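Local coordinates for chemotaxis protein motB (Helicobacter pylori, PDB 3CYP), which probably fastens the torque-generating stator of the flagellar motor to the cell wall, here represented by its periplasmic, OmpA-like C-terminal domain, at residues R25-I29 / I126-F131; L33-I39 / F113-D119. All coordinates share one frame. Where two conformers were deposited one is given. Residues are numbered along the deposited sequence.

Contact 1: R25-I29 / I126-F131; sequences RIAKI and ILDNEF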
ATOM      1  N   ARG B  25      18.725   3.502  -3.424  1.00 13.02           N
ATOM      2  CA  ARG B  25      19.685   2.984  -2.417  1.00 14.48           C
ATOM      3  C   ARG B  25      18.958   2.194  -1.337  1.00 14.37           C
ATOM      4  O   ARG B  25      19.429   1.149  -0.845  1.00 14.34           O
ATOM      5  CB  ARG B  25      20.471   4.081  -1.733  1.00 15.62           C
ATOM      6  CG  ARG B  25      21.417   4.832  -2.595  1.00 18.85           C
ATOM      7  CD  ARG B  25      22.276   5.803  -1.748  1.00 19.32           C
ATOM      8  NE  ARG B  25      23.391   5.174  -1.036  1.00 20.12           N
ATOM      9  CZ  ARG B  25      24.356   5.864  -0.385  1.00 20.89           C
ATOM     10  NH1 ARG B  25      24.314   7.184  -0.322  1.00 21.46           N
ATOM     11  NH2 ARG B  25      25.354   5.255   0.213  1.00 21.56           N
ATOM     12  N   ILE B  26      17.820   2.742  -0.934  1.00 13.70           N
ATOM     13  CA  ILE B  26      17.008   2.076   0.113  1.00 13.27           C
ATOM     14  C   ILE B  26      16.415   0.748  -0.416  1.00 12.56           C
ATOM     15  O   ILE B  26      16.364  -0.262   0.288  1.00 12.66           O
ATOM     16  CB  ILE B  26      15.907   3.040   0.648  1.00 12.64           C
ATOM     17  CG1 ILE B  26      16.561   4.227   1.395  1.00 12.39           C
ATOM     18  CG2 ILE B  26      14.876   2.298   1.506  1.00 14.62           C
ATOM     19  CD1 ILE B  26      17.246   3.797   2.727  1.00 18.49           C
ATOM     20  N   ALA B  27      15.979   0.705  -1.676  1.00 12.81           N
ATOM     21  CA  ALA B  27      15.510  -0.553  -2.302  1.00 13.06           C
ATOM     22  C   ALA B  27      16.615  -1.571  -2.291  1.00 12.47           C
ATOM     23  O   ALA B  27      16.390  -2.737  -1.978  1.00 13.16           O
ATOM     24  CB  ALA B  27      14.998  -0.291  -3.757  1.00 12.34           C
ATOM     25  N   LYS B  28      17.832  -1.127  -2.612  1.00 12.42           N
ATOM     26  CA  LYS B  28      18.975  -2.001  -2.614  1.00 12.93           C
ATOM     27  C   LYS B  28      19.139  -2.677  -1.272  1.00 12.27           C
ATOM     28  O   LYS B  28      19.326  -3.900  -1.209  1.00 12.95           O
ATOM     29  CB  LYS B  28      20.236  -1.208  -2.959  1.00 13.29           C
ATOM     30  CG  LYS B  28      21.520  -2.029  -2.967  1.00 14.28           C
ATOM     31  CD  LYS B  28      22.691  -1.076  -3.252  1.00 15.57           C
ATOM     32  CE  LYS B  28      24.046  -1.775  -3.157  1.00 17.15           C
ATOM     33  NZ  LYS B  28      25.164  -0.759  -3.159  1.00 18.38           N
ATOM     34  N   ILE B  29      19.131  -1.886  -0.208  1.00 12.45           N
ATOM     35  CA  ILE B  29      19.335  -2.401   1.150  0.50 13.02           C
ATOM     36  C   ILE B  29      18.183  -3.316   1.543  1.00 12.93           C
ATOM     37  O   ILE B  29      18.382  -4.329   2.205  1.00 12.72           O
ATOM     38  CB  ILE B  29      19.445  -1.249   2.195  0.50 13.51           C
ATOM     39  CG1 ILE B  29      20.814  -0.542   2.116  0.50 14.36           C
ATOM     40  CG2 ILE B  29      19.212  -1.731   3.608  0.50 14.60           C
ATOM     41  CD1 ILE B  29      21.895  -1.348   1.449  0.50 19.24           C
ATOM     42  N   ILE B 126      23.834  -3.956   7.519  1.00 18.81           N
ATOM     43  CA  ILE B 126      23.519  -3.703   6.104  1.00 18.31           C
ATOM     44  C   ILE B 126      23.413  -2.208   5.863  1.00 18.58           C
ATOM     45  O   ILE B 126      23.933  -1.692   4.847  1.00 18.09           O
ATOM     46  CB  ILE B 126      22.240  -4.508   5.683  1.00 16.87           C
ATOM     47  CG1 ILE B 126      22.586  -5.974   5.447  1.00 16.24           C
ATOM     48  CG2 ILE B 126      21.581  -3.938   4.371  1.00 17.81           C
ATOM     49  CD1 ILE B 126      21.394  -6.980   5.398  1.00 18.71           C
ATOM     50  N   LEU B 127      22.748  -1.486   6.763  1.00 19.31           N
ATOM     51  CA  LEU B 127      22.675  -0.026   6.662  1.00 19.44           C
ATOM     52  C   LEU B 127      24.065   0.586   6.725  1.00 20.82           C
ATOM     53  O   LEU B 127      24.384   1.450   5.924  1.00 21.67           O
ATOM     54  CB  LEU B 127      21.835   0.559   7.777  1.00 19.72           C
ATOM     55  CG  LEU B 127      20.342   0.273   7.577  1.00 18.39           C
ATOM     56  CD1 LEU B 127      19.648   0.689   8.847  1.00 20.01           C
ATOM     57  CD2 LEU B 127      19.787   0.989   6.319  1.00 18.33           C
ATOM     58  N   ASP B 128      24.868   0.118   7.668  1.00 21.44           N
ATOM     59  CA  ASP B 128      26.272   0.547   7.792  1.00 23.29           C
ATOM     60  C   ASP B 128      27.067   0.345   6.522  1.00 23.45           C
ATOM     61  O   ASP B 128      27.801   1.254   6.123  1.00 25.33           O
ATOM     62  CB  ASP B 128      26.955  -0.239   8.899  1.00 23.72           C
ATOM     63  CG  ASP B 128      26.747   0.359  10.225  1.00 26.39           C
ATOM     64  OD1 ASP B 128      26.178   1.477  10.286  1.00 34.21           O
ATOM     65  OD2 ASP B 128      27.175  -0.276  11.211  1.00 34.11           O
ATOM     66  N   ASN B 129      26.958  -0.836   5.926  1.00 23.83           N
ATOM     67  CA  ASN B 129      27.711  -1.188   4.722  1.00 24.35           C
ATOM     68  C   ASN B 129      27.358  -0.270   3.558  1.00 24.65           C
ATOM     69  O   ASN B 129      28.223   0.145   2.780  1.00 24.44           O
ATOM     70  CB  ASN B 129      27.452  -2.626   4.302  1.00 25.44           C
ATOM     71  CG  ASN B 129      27.990  -3.637   5.288  1.00 26.34           C
ATOM     72  OD1 ASN B 129      27.599  -4.802   5.254  1.00 30.27           O
ATOM     73  ND2 ASN B 129      28.871  -3.206   6.164  1.00 25.02           N
ATOM     74  N   GLU B 130      26.087   0.072   3.439  1.00 23.40           N
ATOM     75  CA  GLU B 130      25.663   0.974   2.371  1.00 23.76           C
ATOM     76  C   GLU B 130      26.009   2.444   2.638  1.00 24.06           C
ATOM     77  O   GLU B 130      26.475   3.144   1.728  1.00 23.40           O
ATOM     78  CB  GLU B 130      24.154   0.876   2.161  1.00 22.41           C
ATOM     79  CG  GLU B 130      23.598   1.782   1.053  1.00 21.57           C
ATOM     80  CD  GLU B 130      24.234   1.517  -0.311  1.00 21.20           C
ATOM     81  OE1 GLU B 130      24.688   0.378  -0.568  1.00 18.95           O
ATOM     82  OE2 GLU B 130      24.264   2.439  -1.144  1.00 21.80           O
ATOM     83  N   PHE B 131      25.737   2.934   3.850  1.00 24.10           N
ATOM     84  CA  PHE B 131      25.748   4.370   4.115  1.00 26.12           C
ATOM     85  C   PHE B 131      27.018   4.829   4.845  1.00 27.42           C
ATOM     86  O   PHE B 131      27.246   6.036   4.933  1.00 28.87           O
ATOM     87  CB  PHE B 131      24.458   4.789   4.857  1.00 24.70           C
ATOM     88  CG  PHE B 131      23.211   4.675   4.004  1.00 23.74           C
ATOM     89  CD1 PHE B 131      22.894   5.643   3.040  1.00 21.82           C
ATOM     90  CD2 PHE B 131      22.367   3.574   4.115  1.00 22.17           C
ATOM     91  CE1 PHE B 131      21.782   5.510   2.242  1.00 21.37           C
ATOM     92  CE2 PHE B 131      21.253   3.452   3.316  1.00 21.80           C
ATOM     93  CZ  PHE B 131      20.956   4.425   2.375  1.00 22.75           C
TER
HETATM   94  O   HOH W   1      24.508   2.271  -3.724  1.00 19.33           O

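Contact 2: L33-I39 / F113-D119; sequences LPKRVHI and FSTDAND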
ATOM      1  N   LEU B  33      17.884  -7.594   3.214  1.00 15.09           N
ATOM      2  CA  LEU B  33      17.398  -7.897   4.583  1.00 14.96           C
ATOM      3  C   LEU B  33      16.808  -9.286   4.692  1.00 14.88           C
ATOM      4  O   LEU B  33      16.333  -9.876   3.718  1.00 15.98           O
ATOM      5  CB  LEU B  33      16.297  -6.893   5.007  1.00 14.92           C
ATOM      6  CG  LEU B  33      16.684  -5.436   4.961  1.00 14.58           C
ATOM      7  CD1 LEU B  33      15.551  -4.549   5.445  1.00 15.41           C
ATOM      8  CD2 LEU B  33      17.988  -5.131   5.721  1.00 15.81           C
ATOM      9  N   PRO B  34      16.773  -9.811   5.941  1.00 16.26           N
ATOM     10  CA  PRO B  34      16.039 -11.035   6.207  1.00 17.62           C
ATOM     11  C   PRO B  34      14.612 -10.926   5.737  1.00 17.71           C
ATOM     12  O   PRO B  34      13.985  -9.862   5.910  1.00 16.81           O
ATOM     13  CB  PRO B  34      16.132 -11.154   7.735  1.00 18.61           C
ATOM     14  CG  PRO B  34      17.339 -10.469   8.106  1.00 17.18           C
ATOM     15  CD  PRO B  34      17.385  -9.271   7.162  1.00 17.33           C
ATOM     16  N   LYS B  35      14.077 -12.012   5.185  1.00 18.75           N
ATOM     17  CA  LYS B  35      12.725 -12.059   4.674  1.00 20.12           C
ATOM     18  C   LYS B  35      11.669 -11.710   5.706  1.00 19.03           C
ATOM     19  O   LYS B  35      10.612 -11.207   5.338  1.00 19.40           O
ATOM     20  CB  LYS B  35      12.402 -13.451   4.133  1.00 22.41           C
ATOM     21  CG  LYS B  35      13.160 -13.824   2.898  1.00 25.70           C
ATOM     22  CD  LYS B  35      12.811 -15.253   2.441  1.00 26.90           C
ATOM     23  CE  LYS B  35      13.075 -16.340   3.500  1.00 31.67           C
ATOM     24  NZ  LYS B  35      14.502 -16.731   3.606  1.00 35.16           N
ATOM     25  N   ARG B  36      11.962 -11.945   6.987  1.00 18.40           N
ATOM     26  CA  ARG B  36      10.976 -11.672   8.024  1.00 17.28           C
ATOM     27  C   ARG B  36      10.891 -10.192   8.385  1.00 17.05           C
ATOM     28  O   ARG B  36      10.015  -9.808   9.171  1.00 18.22           O
ATOM     29  CB  ARG B  36      11.218 -12.541   9.274  1.00 17.23           C
ATOM     30  CG  ARG B  36      10.762 -13.952   9.071  1.00 18.83           C
ATOM     31  CD  ARG B  36      11.219 -14.900  10.194  1.00 21.90           C
ATOM     32  NE  ARG B  36      10.762 -14.505  11.520  1.00 25.60           N
ATOM     33  CZ  ARG B  36      11.537 -14.021  12.483  1.00 24.52           C
ATOM     34  NH1 ARG B  36      12.840 -13.790  12.272  1.00 26.77           N
ATOM     35  NH2 ARG B  36      11.007 -13.744  13.666  1.00 26.79           N
ATOM     36  N   VAL B  37      11.803  -9.382   7.854  1.00 15.05           N
ATOM     37  CA  VAL B  37      11.805  -7.954   8.131  1.00 15.15           C
ATOM     38  C   VAL B  37      10.863  -7.315   7.081  1.00 15.28           C
ATOM     39  O   VAL B  37      11.002  -7.517   5.854  1.00 15.14           O
ATOM     40  CB  VAL B  37      13.238  -7.308   8.030  1.00 15.13           C
ATOM     41  CG1 VAL B  37      13.144  -5.760   8.140  1.00 14.98           C
ATOM     42  CG2 VAL B  37      14.213  -7.923   9.076  1.00 16.90           C
ATOM     43  N   HIS B  38       9.913  -6.525   7.556  1.00 13.00           N
ATOM     44  CA  HIS B  38       9.038  -5.768   6.679  1.00 13.04           C
ATOM     45  C   HIS B  38       9.296  -4.270   6.847  1.00 12.16           C
ATOM     46  O   HIS B  38       9.974  -3.823   7.789  1.00 11.81           O
ATOM     47  CB  HIS B  38       7.585  -6.121   6.943  1.00 12.13           C
ATOM     48  CG  HIS B  38       7.190  -7.485   6.460  1.00 15.07           C
ATOM     49  ND1 HIS B  38       5.934  -7.749   5.960  1.00 18.64           N
ATOM     50  CD2 HIS B  38       7.865  -8.658   6.431  1.00 19.52           C
ATOM     51  CE1 HIS B  38       5.879  -9.020   5.574  1.00 18.94           C
ATOM     52  NE2 HIS B  38       7.026  -9.599   5.869  1.00 18.51           N
ATOM     53  N   ILE B  39       8.812  -3.523   5.863  1.00 12.29           N
ATOM     54  CA  ILE B  39       9.068  -2.093   5.722  1.00 11.55           C
ATOM     55  C   ILE B  39       7.731  -1.365   5.615  1.00 11.22           C
ATOM     56  O   ILE B  39       6.891  -1.747   4.797  1.00 11.12           O
ATOM     57  CB  ILE B  39       9.847  -1.863   4.413  1.00 11.75           C
ATOM     58  CG1 ILE B  39      11.198  -2.601   4.488  1.00 13.76           C
ATOM     59  CG2 ILE B  39       9.947  -0.342   4.073  1.00 12.78           C
ATOM     60  CD1 ILE B  39      12.132  -2.008   5.390  1.00 14.78           C
ATOM     61  N   PHE B 113      11.326   0.004   9.797  1.00 11.99           N
ATOM     62  CA  PHE B 113      11.608  -1.429   9.713  1.00 12.60           C
ATOM     63  C   PHE B 113      10.817  -2.146  10.816  1.00 12.49           C
ATOM     64  O   PHE B 113      10.772  -1.679  11.960  1.00 13.52           O
ATOM     65  CB  PHE B 113      13.083  -1.671   9.981  1.00 12.88           C
ATOM     66  CG  PHE B 113      13.984  -0.976   8.998  1.00 14.33           C
ATOM     67  CD1 PHE B 113      14.398  -1.613   7.878  1.00 14.36           C
ATOM     68  CD2 PHE B 113      14.341   0.351   9.210  1.00 14.89           C
ATOM     69  CE1 PHE B 113      15.211  -0.943   6.941  1.00 14.81           C
ATOM     70  CE2 PHE B 113      15.133   1.051   8.278  1.00 16.02           C
ATOM     71  CZ  PHE B 113      15.573   0.402   7.171  1.00 15.17           C
ATOM     72  N   SER B 114      10.234  -3.275  10.450  1.00 12.66           N
ATOM     73  CA  SER B 114       9.579  -4.158  11.412  1.00 11.84           C
ATOM     74  C   SER B 114      10.467  -5.414  11.511  1.00 11.47           C
ATOM     75  O   SER B 114      10.582  -6.175  10.555  1.00 12.15           O
ATOM     76  CB  SER B 114       8.176  -4.522  10.935  1.00 12.21           C
ATOM     77  OG  SER B 114       7.626  -5.567  11.711  1.00 15.30           O
ATOM     78  N   THR B 115      11.046  -5.608  12.683  1.00 11.58           N
ATOM     79  CA  THR B 115      12.061  -6.616  12.842  1.00 12.49           C
ATOM     80  C   THR B 115      12.053  -7.247  14.242  1.00 13.27           C
ATOM     81  O   THR B 115      11.738  -6.576  15.221  1.00 13.35           O
ATOM     82  CB  THR B 115      13.464  -6.003  12.608  1.00 13.83           C
ATOM     83  OG1 THR B 115      14.450  -7.028  12.725  1.00 14.66           O
ATOM     84  CG2 THR B 115      13.745  -4.852  13.593  1.00 13.96           C
ATOM     85  N   ASP B 116      12.426  -8.504  14.301  1.00 13.71           N
ATOM     86  CA  ASP B 116      12.662  -9.110  15.634  1.00 14.24           C
ATOM     87  C   ASP B 116      14.043  -8.699  16.127  1.00 15.15           C
ATOM     88  O   ASP B 116      14.806  -8.050  15.401  1.00 15.91           O
ATOM     89  CB  ASP B 116      12.380 -10.615  15.637  1.00 13.82           C
ATOM     90  CG  ASP B 116      13.488 -11.470  15.027  1.00 16.90           C
ATOM     91  OD1 ASP B 116      14.612 -11.008  14.838  1.00 18.20           O
ATOM     92  OD2 ASP B 116      13.223 -12.667  14.765  1.00 21.43           O
ATOM     93  N   ALA B 117      14.365  -9.071  17.357  1.00 16.14           N
ATOM     94  CA  ALA B 117      15.578  -8.582  18.002  1.00 16.99           C
ATOM     95  C   ALA B 117      16.818  -9.153  17.306  1.00 17.98           C
ATOM     96  O   ALA B 117      17.854  -8.490  17.255  1.00 21.19           O
ATOM     97  CB  ALA B 117      15.600  -8.989  19.462  1.00 18.04           C
ATOM     98  N   ASN B 118      16.737 -10.374  16.823  1.00 18.94           N
ATOM     99  CA  ASN B 118      17.921 -11.019  16.219  1.00 18.43           C
ATOM    100  C   ASN B 118      18.262 -10.444  14.855  1.00 19.36           C
ATOM    101  O   ASN B 118      19.441 -10.180  14.582  1.00 20.26           O
ATOM    102  CB  ASN B 118      17.715 -12.509  16.119  1.00 19.02           C
ATOM    103  CG  ASN B 118      17.550 -13.129  17.485  1.00 19.05           C
ATOM    104  OD1 ASN B 118      18.304 -12.786  18.396  1.00 22.46           O
ATOM    105  ND2 ASN B 118      16.520 -13.947  17.658  1.00 22.75           N
ATOM    106  N   ASP B 119      17.235 -10.256  14.021  1.00 17.79           N
ATOM    107  CA  ASP B 119      17.429  -9.649  12.683  1.00 18.15           C
ATOM    108  C   ASP B 119      17.866  -8.183  12.766  1.00 17.88           C
ATOM    109  O   ASP B 119      18.466  -7.653  11.824  1.00 17.60           O
ATOM    110  CB  ASP B 119      16.154  -9.763  11.842  1.00 17.85           C
ATOM    111  CG  ASP B 119      15.907 -11.168  11.325  1.00 17.70           C
ATOM    112  OD1 ASP B 119      16.843 -12.021  11.339  1.00 18.72           O
ATOM    113  OD2 ASP B 119      14.768 -11.463  10.902  1.00 18.40           O
TER
HETATM  114  O   HOH W   2       7.997  -7.882  10.004  1.00 21.07           O
HETATM  115  O   HOH W   3      14.738 -13.861   9.981  1.00 32.68           O

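Contact 1: R25-I29 / I126-F131
A single carboxylate, that of Glu-130, receives two basic side chains from one face of the opposing helix, three residues (about one turn) apart: Arg-25 NE lies 2.9 Å from Glu-130 OE2, and Lys-28 NZ lies 2.9 Å from Glu-130 OE1. This salt-bridge network joins two helices of the OmpA-like domain, 17-30 and the C-terminal 117-131, whose short segments run roughly antiparallel at 141° with axes 10.5 Å apart at closest approach. Water 1 closes the network, accepting from Lys-28 NZ and donating to Glu-130 OE2. Beneath the charges, Ile-29 packs knob-into-hole among Ile-126, Leu-127, Glu-130 and Phe-131; its CD1 comes within 3.2 Å of Glu-130 CB, so the acid's aliphatic part also lines the hole. The Phe-131 ring extends the apolar patch to Ile-26, with Phe-131 CZ 3.8 Å from Ile-26 CD1, while Ile-26 also meets Leu-73 of helix 58-75. Phe-131 CE1 lies over one face of the Arg-25 guanidinium, 3.7 Å from Arg-25 NE.

Contact 2: L33-I39 / F113-D119
Leu-33, just past helix 17-30, puts its CD1 3.9 Å from Phe-113 CE1, at the edge of the ring. Pro-34 then opens a type I turn, closed by the hydrogen bond from Val-37 N to Pro-34 O (3.0 Å); Pro-34 CB rests 3.5 Å from Asp-119 OD2. The turn presents Arg-36 to two acids: NH2 and NH1 bind Asp-116 OD2 at 2.7 and 2.8 Å, and NH1 forms a longer salt bridge with Asp-119 OD2 at 3.3 Å. Asp-116 is also the N-cap of the following helix, its OD1 accepting from Asp-119 N at 2.8 Å, so one carboxylate serves both the cap and the arginine. Val-37 CG2 packs 3.8 Å from Asp-119 CB. At His-38 antiparallel pairing sets in: His-38 N to Ser-114 O (3.1 Å) and Ser-114 N to His-38 O (2.7 Å) define a hydrogen-bonded pair. Ile-39 faces Phe-113 in the next, non-hydrogen-bonded pair, with Ile-39 CD1 3.4 Å from Phe-113 CD1. The contact thus lies where strands 38-44 and 108-114 adjoin in the OmpA-like domain's mixed sheet; the Ile-39 backbone hydrogen-bonds onward to Ser-84 of strand 83-87, while Val-37 and Thr-115 touch Ile-123 of helix 117-131.

Overall arrangement
From the N terminus, helix 17-30 supplies the first half of contact 1, and a short connection leads to the turn and strand start of contact 2. The chain then runs through helix 58-75, strand 83-87 and helix 100-105 before strand 108-114 returns, and contact 2 closes that excursion, with 73 residues between its segments. Helix 117-131, whose start already belongs to contact 2, carries the chain on, and its C-terminal end closes the wider loop of contact 1, with 96 residues between its segments, so contact 2 is enclosed by contact 1 without crossing. Their centres are 14 Å apart, and Ile-126 CD1 meets Leu-33 CD2 at 3.9 Å. Together they tie the C-terminal helix to helix 17-30 and to the end of the sheet.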